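Local coordinates for death domain of pelle (PDB 1D2Z), which phosphorylates serine and threonine residues in Toll signalling for embryonic dorsoventral polarity, with this death domain binding the death domain of Tube, at residues H27-D32 against R59-E64; Q35-A40 against A82-L87; A22-H27 against H90-L95. One frame throughout, in Å; residues are numbered along the deposited sequence.

Contact 1: H27-D32 against R59-E64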
loop_
_atom_site.group_PDB
_atom_site.type_symbol
_atom_site.label_atom_id
_atom_site.label_comp_id
_atom_site.label_asym_id
_atom_site.label_seq_id
_atom_site.Cartn_x
_atom_site.Cartn_y
_atom_site.Cartn_z
ATOM N N HIS A 27 20.800 5.492 -12.127
ATOM C CA HIS A 27 20.678 6.730 -12.891
ATOM C C HIS A 27 20.051 7.857 -12.059
ATOM O O HIS A 27 20.585 8.959 -11.999
ATOM C CB HIS A 27 19.855 6.480 -14.157
ATOM C CG HIS A 27 19.442 7.727 -14.868
ATOM N ND1 HIS A 27 20.348 8.607 -15.423
ATOM C CD2 HIS A 27 18.215 8.250 -15.108
ATOM C CE1 HIS A 27 19.698 9.616 -15.975
ATOM N NE2 HIS A 27 18.401 9.424 -15.797
ATOM N N LEU A 28 18.927 7.563 -11.410
ATOM C CA LEU A 28 18.230 8.546 -10.581
ATOM C C LEU A 28 19.070 8.973 -9.371
ATOM O O LEU A 28 19.003 10.124 -8.933
ATOM C CB LEU A 28 16.876 7.982 -10.136
ATOM C CG LEU A 28 15.878 7.644 -11.251
ATOM C CD1 LEU A 28 14.686 6.905 -10.649
ATOM C CD2 LEU A 28 15.417 8.914 -11.974
ATOM N N ASP A 29 19.872 8.055 -8.843
ATOM C CA ASP A 29 20.723 8.370 -7.698
ATOM C C ASP A 29 21.856 9.296 -8.108
ATOM O O ASP A 29 22.229 10.190 -7.353
ATOM C CB ASP A 29 21.298 7.102 -7.065
ATOM C CG ASP A 29 20.251 6.281 -6.346
ATOM O OD1 ASP A 29 19.126 6.777 -6.129
ATOM O OD2 ASP A 29 20.558 5.128 -5.995
ATOM N N ALA A 30 22.406 9.066 -9.300
ATOM C CA ALA A 30 23.487 9.892 -9.823
ATOM C C ALA A 30 22.972 11.316 -10.021
ATOM O O ALA A 30 23.692 12.282 -9.773
ATOM C CB ALA A 30 23.991 9.325 -11.146
ATOM N N LEU A 31 21.732 11.435 -10.498
ATOM C CA LEU A 31 21.111 12.738 -10.710
ATOM C C LEU A 31 20.692 13.366 -9.384
ATOM O O LEU A 31 20.455 14.575 -9.312
ATOM C CB LEU A 31 19.867 12.612 -11.591
ATOM C CG LEU A 31 20.021 12.350 -13.086
ATOM C CD1 LEU A 31 18.635 12.401 -13.721
ATOM C CD2 LEU A 31 20.949 13.386 -13.714
ATOM N N ASP A 32 20.540 12.526 -8.360
ATOM C CA ASP A 32 20.127 12.960 -7.026
ATOM C C ASP A 32 18.775 13.691 -7.073
ATOM O O ASP A 32 18.656 14.842 -6.642
ATOM C CB ASP A 32 21.212 13.851 -6.399
ATOM C CG ASP A 32 21.071 13.986 -4.885
ATOM O OD1 ASP A 32 20.420 13.124 -4.251
ATOM O OD2 ASP A 32 21.637 14.954 -4.326
ATOM N N ARG A 59 22.460 3.135 1.097
ATOM C CA ARG A 59 21.544 2.487 0.166
ATOM C C ARG A 59 20.986 3.450 -0.878
ATOM O O ARG A 59 21.084 4.670 -0.737
ATOM C CB ARG A 59 20.409 1.791 0.919
ATOM C CG ARG A 59 20.888 0.664 1.815
ATOM C CD ARG A 59 19.745 -0.227 2.266
ATOM N NE ARG A 59 20.209 -1.323 3.116
ATOM C CZ ARG A 59 20.441 -1.221 4.424
ATOM N NH1 ARG A 59 20.254 -0.066 5.054
ATOM N NH2 ARG A 59 20.864 -2.277 5.106
ATOM N N SER A 60 20.416 2.889 -1.938
ATOM C CA SER A 60 19.844 3.683 -3.016
ATOM C C SER A 60 18.613 4.467 -2.577
ATOM O O SER A 60 17.616 3.891 -2.126
ATOM C CB SER A 60 19.488 2.788 -4.201
ATOM O OG SER A 60 18.711 3.500 -5.150
ATOM N N ALA A 61 18.685 5.783 -2.738
ATOM C CA ALA A 61 17.582 6.659 -2.365
ATOM C C ALA A 61 16.386 6.469 -3.291
ATOM O O ALA A 61 15.244 6.400 -2.838
ATOM C CB ALA A 61 18.039 8.116 -2.375
ATOM N N SER A 62 16.651 6.324 -4.587
ATOM C CA SER A 62 15.565 6.164 -5.543
ATOM C C SER A 62 14.899 4.802 -5.405
ATOM O O SER A 62 13.692 4.690 -5.589
ATOM C CB SER A 62 16.055 6.386 -6.973
ATOM O OG SER A 62 16.961 5.368 -7.346
ATOM N N ASN A 63 15.677 3.773 -5.076
ATOM C CA ASN A 63 15.095 2.441 -4.895
ATOM C C ASN A 63 14.113 2.477 -3.722
ATOM O O ASN A 63 13.052 1.850 -3.765
ATOM C CB ASN A 63 16.176 1.393 -4.623
ATOM C CG ASN A 63 15.594 0.008 -4.416
ATOM O OD1 ASN A 63 14.903 -0.522 -5.289
ATOM N ND2 ASN A 63 15.849 -0.574 -3.247
ATOM N N GLU A 64 14.481 3.212 -2.674
ATOM C CA GLU A 64 13.630 3.342 -1.498
ATOM C C GLU A 64 12.360 4.097 -1.886
ATOM O O GLU A 64 11.273 3.778 -1.413
ATOM C CB GLU A 64 14.372 4.056 -0.366
ATOM C CG GLU A 64 13.640 3.991 0.979
ATOM C CD GLU A 64 13.359 2.561 1.431
ATOM O OE1 GLU A 64 14.177 1.658 1.153
ATOM O OE2 GLU A 64 12.306 2.335 2.055
#

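Contact 2: Q35-A40 against A82-L87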
loop_
_atom_site.group_PDB
_atom_site.type_symbol
_atom_site.label_atom_id
_atom_site.label_comp_id
_atom_site.label_asym_id
_atom_site.label_seq_id
_atom_site.Cartn_x
_atom_site.Cartn_y
_atom_site.Cartn_z
ATOM N N GLN A 35 14.487 13.580 -3.734
ATOM C CA GLN A 35 13.701 14.597 -3.029
ATOM C C GLN A 35 12.683 15.227 -3.975
ATOM O O GLN A 35 11.543 15.493 -3.590
ATOM C CB GLN A 35 14.627 15.658 -2.406
ATOM C CG GLN A 35 13.926 16.802 -1.672
ATOM C CD GLN A 35 13.095 16.347 -0.469
ATOM O OE1 GLN A 35 13.558 16.390 0.671
ATOM N NE2 GLN A 35 11.850 15.948 -0.722
ATOM N N GLN A 36 13.082 15.410 -5.228
ATOM C CA GLN A 36 12.200 15.975 -6.235
ATOM C C GLN A 36 11.062 14.982 -6.514
ATOM O O GLN A 36 9.901 15.376 -6.646
ATOM C CB GLN A 36 12.993 16.269 -7.511
ATOM C CG GLN A 36 12.303 17.196 -8.481
ATOM C CD GLN A 36 13.206 17.613 -9.630
ATOM O OE1 GLN A 36 14.416 17.790 -9.457
ATOM N NE2 GLN A 36 12.622 17.773 -10.810
ATOM N N LEU A 37 11.397 13.691 -6.585
ATOM C CA LEU A 37 10.399 12.654 -6.822
ATOM C C LEU A 37 9.404 12.613 -5.654
ATOM O O LEU A 37 8.192 12.625 -5.863
ATOM C CB LEU A 37 11.070 11.280 -6.974
ATOM C CG LEU A 37 11.939 11.020 -8.213
ATOM C CD1 LEU A 37 12.722 9.718 -8.037
ATOM C CD2 LEU A 37 11.070 10.965 -9.460
ATOM N N ALA A 38 9.930 12.579 -4.435
ATOM C CA ALA A 38 9.116 12.526 -3.226
ATOM C C ALA A 38 8.195 13.732 -3.102
ATOM O O ALA A 38 7.023 13.593 -2.755
ATOM C CB ALA A 38 10.005 12.418 -1.999
ATOM N N THR A 39 8.719 14.912 -3.417
ATOM C CA THR A 39 7.922 16.134 -3.336
ATOM C C THR A 39 6.819 16.145 -4.390
ATOM O O THR A 39 5.676 16.499 -4.093
ATOM C CB THR A 39 8.799 17.402 -3.478
ATOM O OG1 THR A 39 9.760 17.430 -2.417
ATOM C CG2 THR A 39 7.937 18.669 -3.410
ATOM N N ALA A 40 7.158 15.698 -5.600
ATOM C CA ALA A 40 6.210 15.668 -6.709
ATOM C C ALA A 40 4.974 14.804 -6.461
ATOM O O ALA A 40 3.896 15.106 -6.968
ATOM C CB ALA A 40 6.908 15.231 -7.995
ATOM N N ALA A 82 4.916 8.569 -16.471
ATOM C CA ALA A 82 4.263 9.879 -16.430
ATOM C C ALA A 82 4.921 10.825 -15.424
ATOM O O ALA A 82 5.024 12.032 -15.672
ATOM C CB ALA A 82 2.773 9.723 -16.113
ATOM N N LEU A 83 5.364 10.283 -14.289
ATOM C CA LEU A 83 6.031 11.089 -13.271
ATOM C C LEU A 83 7.342 11.618 -13.835
ATOM O O LEU A 83 7.675 12.792 -13.662
ATOM C CB LEU A 83 6.305 10.271 -12.008
ATOM C CG LEU A 83 7.161 10.935 -10.918
ATOM C CD1 LEU A 83 6.494 12.208 -10.391
ATOM C CD2 LEU A 83 7.405 9.953 -9.777
ATOM N N PHE A 84 8.100 10.738 -14.482
ATOM C CA PHE A 84 9.368 11.129 -15.086
ATOM C C PHE A 84 9.091 12.216 -16.127
ATOM O O PHE A 84 9.804 13.220 -16.196
ATOM C CB PHE A 84 10.038 9.924 -15.760
ATOM C CG PHE A 84 10.533 8.876 -14.802
ATOM C CD1 PHE A 84 10.883 9.211 -13.495
ATOM C CD2 PHE A 84 10.689 7.554 -15.222
ATOM C CE1 PHE A 84 11.390 8.244 -12.621
ATOM C CE2 PHE A 84 11.194 6.582 -14.359
ATOM C CZ PHE A 84 11.546 6.925 -13.056
ATOM N N LYS A 85 8.027 12.022 -16.902
ATOM C CA LYS A 85 7.644 12.973 -17.942
ATOM C C LYS A 85 7.358 14.351 -17.349
ATOM O O LYS A 85 7.810 15.367 -17.883
ATOM C CB LYS A 85 6.422 12.467 -18.714
ATOM C CG LYS A 85 5.996 13.364 -19.872
ATOM C CD LYS A 85 4.766 12.815 -20.577
ATOM C CE LYS A 85 4.331 13.708 -21.745
ATOM N NZ LYS A 85 3.838 15.051 -21.317
ATOM N N LYS A 86 6.644 14.373 -16.223
ATOM C CA LYS A 86 6.304 15.625 -15.552
ATOM C C LYS A 86 7.545 16.333 -15.018
ATOM O O LYS A 86 7.623 17.561 -15.041
ATOM C CB LYS A 86 5.295 15.377 -14.417
ATOM C CG LYS A 86 4.893 16.645 -13.663
ATOM C CD LYS A 86 3.542 16.521 -12.960
ATOM C CE LYS A 86 3.602 15.656 -11.713
ATOM N NZ LYS A 86 2.288 15.700 -11.003
ATOM N N LEU A 87 8.521 15.558 -14.552
ATOM C CA LEU A 87 9.753 16.126 -14.020
ATOM C C LEU A 87 10.841 16.219 -15.092
ATOM O O LEU A 87 11.997 16.520 -14.790
ATOM C CB LEU A 87 10.257 15.279 -12.850
ATOM C CG LEU A 87 9.394 15.227 -11.585
ATOM C CD1 LEU A 87 10.039 14.303 -10.560
ATOM C CD2 LEU A 87 9.226 16.628 -11.012
#

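Contact 3: A22-H27 against H90-L95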
loop_
_atom_site.group_PDB
_atom_site.type_symbol
_atom_site.label_atom_id
_atom_site.label_comp_id
_atom_site.label_asym_id
_atom_site.label_seq_id
_atom_site.Cartn_x
_atom_site.Cartn_y
_atom_site.Cartn_z
ATOM N N ALA A 22 17.747 -1.734 -11.393
ATOM C CA ALA A 22 19.093 -1.327 -10.970
ATOM C C ALA A 22 19.642 -0.210 -11.867
ATOM O O ALA A 22 20.316 0.700 -11.382
ATOM C CB ALA A 22 20.043 -2.531 -10.961
ATOM N N GLN A 23 19.369 -0.282 -13.171
ATOM C CA GLN A 23 19.817 0.760 -14.103
ATOM C C GLN A 23 19.115 2.068 -13.750
ATOM O O GLN A 23 19.746 3.115 -13.608
ATOM C CB GLN A 23 19.433 0.421 -15.543
ATOM C CG GLN A 23 20.377 -0.493 -16.284
ATOM C CD GLN A 23 19.957 -0.661 -17.738
ATOM O OE1 GLN A 23 18.799 -0.962 -18.028
ATOM N NE2 GLN A 23 20.891 -0.445 -18.656
ATOM N N LEU A 24 17.793 1.987 -13.622
ATOM C CA LEU A 24 16.976 3.147 -13.305
ATOM C C LEU A 24 17.405 3.826 -12.010
ATOM O O LEU A 24 17.666 5.035 -11.999
ATOM C CB LEU A 24 15.500 2.753 -13.235
ATOM C CG LEU A 24 14.489 3.877 -12.988
ATOM C CD1 LEU A 24 14.560 4.943 -14.090
ATOM C CD2 LEU A 24 13.097 3.270 -12.905
ATOM N N CYS A 25 17.517 3.046 -10.937
ATOM C CA CYS A 25 17.901 3.603 -9.648
ATOM C C CYS A 25 19.307 4.179 -9.640
ATOM O O CYS A 25 19.533 5.248 -9.069
ATOM C CB CYS A 25 17.686 2.590 -8.520
ATOM S SG CYS A 25 15.936 2.216 -8.292
ATOM N N ALA A 26 20.247 3.501 -10.296
ATOM C CA ALA A 26 21.618 4.007 -10.372
ATOM C C ALA A 26 21.605 5.378 -11.075
ATOM O O ALA A 26 22.274 6.315 -10.645
ATOM C CB ALA A 26 22.521 3.021 -11.136
ATOM N N HIS A 27 20.800 5.492 -12.127
ATOM C CA HIS A 27 20.678 6.730 -12.891
ATOM C C HIS A 27 20.051 7.857 -12.059
ATOM O O HIS A 27 20.585 8.959 -11.999
ATOM C CB HIS A 27 19.855 6.480 -14.157
ATOM C CG HIS A 27 19.442 7.727 -14.868
ATOM N ND1 HIS A 27 20.348 8.607 -15.423
ATOM C CD2 HIS A 27 18.215 8.250 -15.108
ATOM C CE1 HIS A 27 19.698 9.616 -15.975
ATOM N NE2 HIS A 27 18.401 9.424 -15.797
ATOM N N HIS A 90 13.847 12.637 -19.012
ATOM C CA HIS A 90 13.782 11.897 -20.273
ATOM C C HIS A 90 14.622 10.632 -20.351
ATOM O O HIS A 90 14.176 9.630 -20.913
ATOM C CB HIS A 90 14.084 12.833 -21.450
ATOM C CG HIS A 90 13.151 14.002 -21.530
ATOM N ND1 HIS A 90 11.834 13.875 -21.916
ATOM C CD2 HIS A 90 13.321 15.302 -21.191
ATOM C CE1 HIS A 90 11.229 15.044 -21.800
ATOM N NE2 HIS A 90 12.110 15.926 -21.362
ATOM N N ASN A 91 15.840 10.675 -19.822
ATOM C CA ASN A 91 16.679 9.484 -19.842
ATOM C C ASN A 91 16.118 8.406 -18.912
ATOM O O ASN A 91 16.350 7.220 -19.124
ATOM C CB ASN A 91 18.130 9.821 -19.510
ATOM C CG ASN A 91 18.886 10.352 -20.719
ATOM O OD1 ASN A 91 18.915 9.716 -21.774
ATOM N ND2 ASN A 91 19.496 11.521 -20.572
ATOM N N ALA A 92 15.357 8.821 -17.901
ATOM C CA ALA A 92 14.730 7.876 -16.974
ATOM C C ALA A 92 13.597 7.188 -17.739
ATOM O O ALA A 92 13.447 5.967 -17.679
ATOM C CB ALA A 92 14.190 8.604 -15.736
ATOM N N MET A 93 12.837 7.981 -18.494
ATOM C CA MET A 93 11.742 7.469 -19.320
ATOM C C MET A 93 12.274 6.449 -20.336
ATOM O O MET A 93 11.664 5.403 -20.561
ATOM C CB MET A 93 11.071 8.615 -20.082
ATOM C CG MET A 93 10.342 9.617 -19.207
ATOM S SD MET A 93 9.993 11.159 -20.062
ATOM C CE MET A 93 8.686 10.666 -21.117
ATOM N N ARG A 94 13.413 6.758 -20.949
ATOM C CA ARG A 94 13.987 5.859 -21.943
ATOM C C ARG A 94 14.365 4.511 -21.337
ATOM O O ARG A 94 14.148 3.470 -21.957
ATOM C CB ARG A 94 15.203 6.495 -22.621
ATOM C CG ARG A 94 15.487 5.923 -24.003
ATOM C CD ARG A 94 16.675 6.610 -24.664
ATOM N NE ARG A 94 17.872 6.409 -23.864
ATOM C CZ ARG A 94 18.659 5.341 -23.938
ATOM N NH1 ARG A 94 18.407 4.363 -24.803
ATOM N NH2 ARG A 94 19.623 5.190 -23.050
ATOM N N LEU A 95 14.891 4.528 -20.112
ATOM C CA LEU A 95 15.294 3.298 -19.440
ATOM C C LEU A 95 14.147 2.321 -19.200
ATOM O O LEU A 95 14.368 1.111 -19.113
ATOM C CB LEU A 95 16.021 3.611 -18.125
ATOM C CG LEU A 95 17.455 4.121 -18.291
ATOM C CD1 LEU A 95 18.037 4.506 -16.937
ATOM C CD2 LEU A 95 18.314 3.054 -18.972
HETATM O O HOH W 1 16.535 -0.635 -19.462
HETATM O O HOH W 2 16.417 11.259 -16.714
#

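Contact 1: H27-D32 against R59-E64
D29 OD1 is the oxygen that two groups of S62 approach at the start of helix 61-73. S62 N donates to D29 OD1 over 3.0 Å with an N-H...O angle of 156°, meeting the syn lone pair. The S62 hydroxyl also lies within reach, its OG 2.9 Å from D29 OD1, although the carbonyl of C25 competes for the same proton. On the other branch S60 OG donates to D29 OD2 at 2.6 Å, again on the syn side and the shortest polar contact here. S60 is the N-cap of the helix: its OG, anti to its own backbone N (chi1 169°), accepts from N63 N at 3.0 Å while giving its proton to D29. The N-cap hydroxyl therefore joins the acid to the helix start, and an aspartate in this place would be expected to gain from the helix dipole. S62 OG sits between its backbone N and carbonyl carbon (chi1 66°), which turns it toward helix 18-31. Beside the polar grip the contact becomes apolar: L28 CB lies 3.6 Å from S62 CB, with L28 CD1 4.0 Å from that same carbon. The clasp joins the C-terminal half of helix 18-31 to the start of helix 61-73. Behind it A61 and E64 lean on I51 of helix 45-56, and L28 also touches A92 of helix 90-95.

Contact 2: Q35-A40 against A82-L87
L37 meets the F84 ring at its edge, near the ring plane, with L37 CD2 4.2 Å from F84 CE1. L24 and L28 reach the same ring at CZ and A92 at CD2, while M93 packs on F84 CB, so F84 carries this contact into the core. The second flat group, the Q36 amide, comes tip to tip with L87: the Q36 chain is extended beyond CG, and NE2 stops 3.6 Å from L87 CD2. Between these two lies the main apolar cluster. L37 CD2 is its pivot, 3.8 Å from L83 CD2 and 3.7 Å from L87 CD1, so one methyl branch touches both leucines and the phenylalanine. One turn further along helix 34-40, A40 CB rests against both leucines, 3.9 Å from L83 CD1 and 4.1 Å from L87 CD2. The short segment axes approach to 11.0 Å at 107° between their directions, a steep crossing bridged by long leucines. L83 and L37 both touch F65 of helix 61-73, and L83 also packs on I147 of the Tube death domain. With no hydrogen bond from one segment to the other, the contact depends on apolar side chains fitting together and carries little directional constraint; the polar Q36 and K86 lie at its more exposed margin.

Contact 3: A22-H27 against H90-L95
Q23 and L95 begin the contact through a water as well as by direct touch. Water 1 donates to Q23 OE1 at 2.7 Å and to L95 O at 2.8 Å, bridging the side-chain amide to the backbone carbonyl of L95. The Q23 carbonyl oxygen is also brushed by the CD1 methyl of L95, which lies against the surface formed by Q23 O, L24 CA and H27 CB. L24 follows, turned into the interior with CG anti to its backbone N; its CD1 lies 4.0 Å from A92 CB, and A92 O is close to the same methyl. Here the pairing is that of helices 18-31 and 90-95 of the six-helix death-domain bundle, laid side by side and antiparallel: the segments run 171° apart in direction with axes 9.8 Å from each other. H27 comes back to helix 90-95 one turn after L24. Its CG is anti to the backbone N (chi1 168°), which carries CG toward that helix, and the ring reaches the first turn. H27 CB also touches the L95 methyl, 3.9 Å from CD1. At the far end of the ring NE2 lies 3.7 Å from N91 CB, the imidazole standing 86° from the N91 amide plane. Water 2 sits at the ring edge, in its plane, 2.9 Å from H27 NE2, and accepts a weak bond from A92 N, also at 2.9 Å.

In the fold
Helix 18-31 serves contacts 1 and 3, whose centres are about 10 Å apart; H27 belongs to both but touches the opposing segment only in contact 3. A probable hydrogen bond of 3.1 Å from S62 OG to C25 O ties the two together, and N63 CA of contact 1 lies 3.5 Å from C25 SG of contact 3. Contact 2, centred about 13 Å from each of the others, is joined to both through F84: its CZ lies 4.0 Å from L28 CD1 and 3.8 Å from L24 CD1, and its CD2 3.7 Å from A92 CB. Contacts 1 and 2 both lie within the loop closed by contact 3. The kinase active site is outside this construct; Tube touches contact 2, but not contact 3.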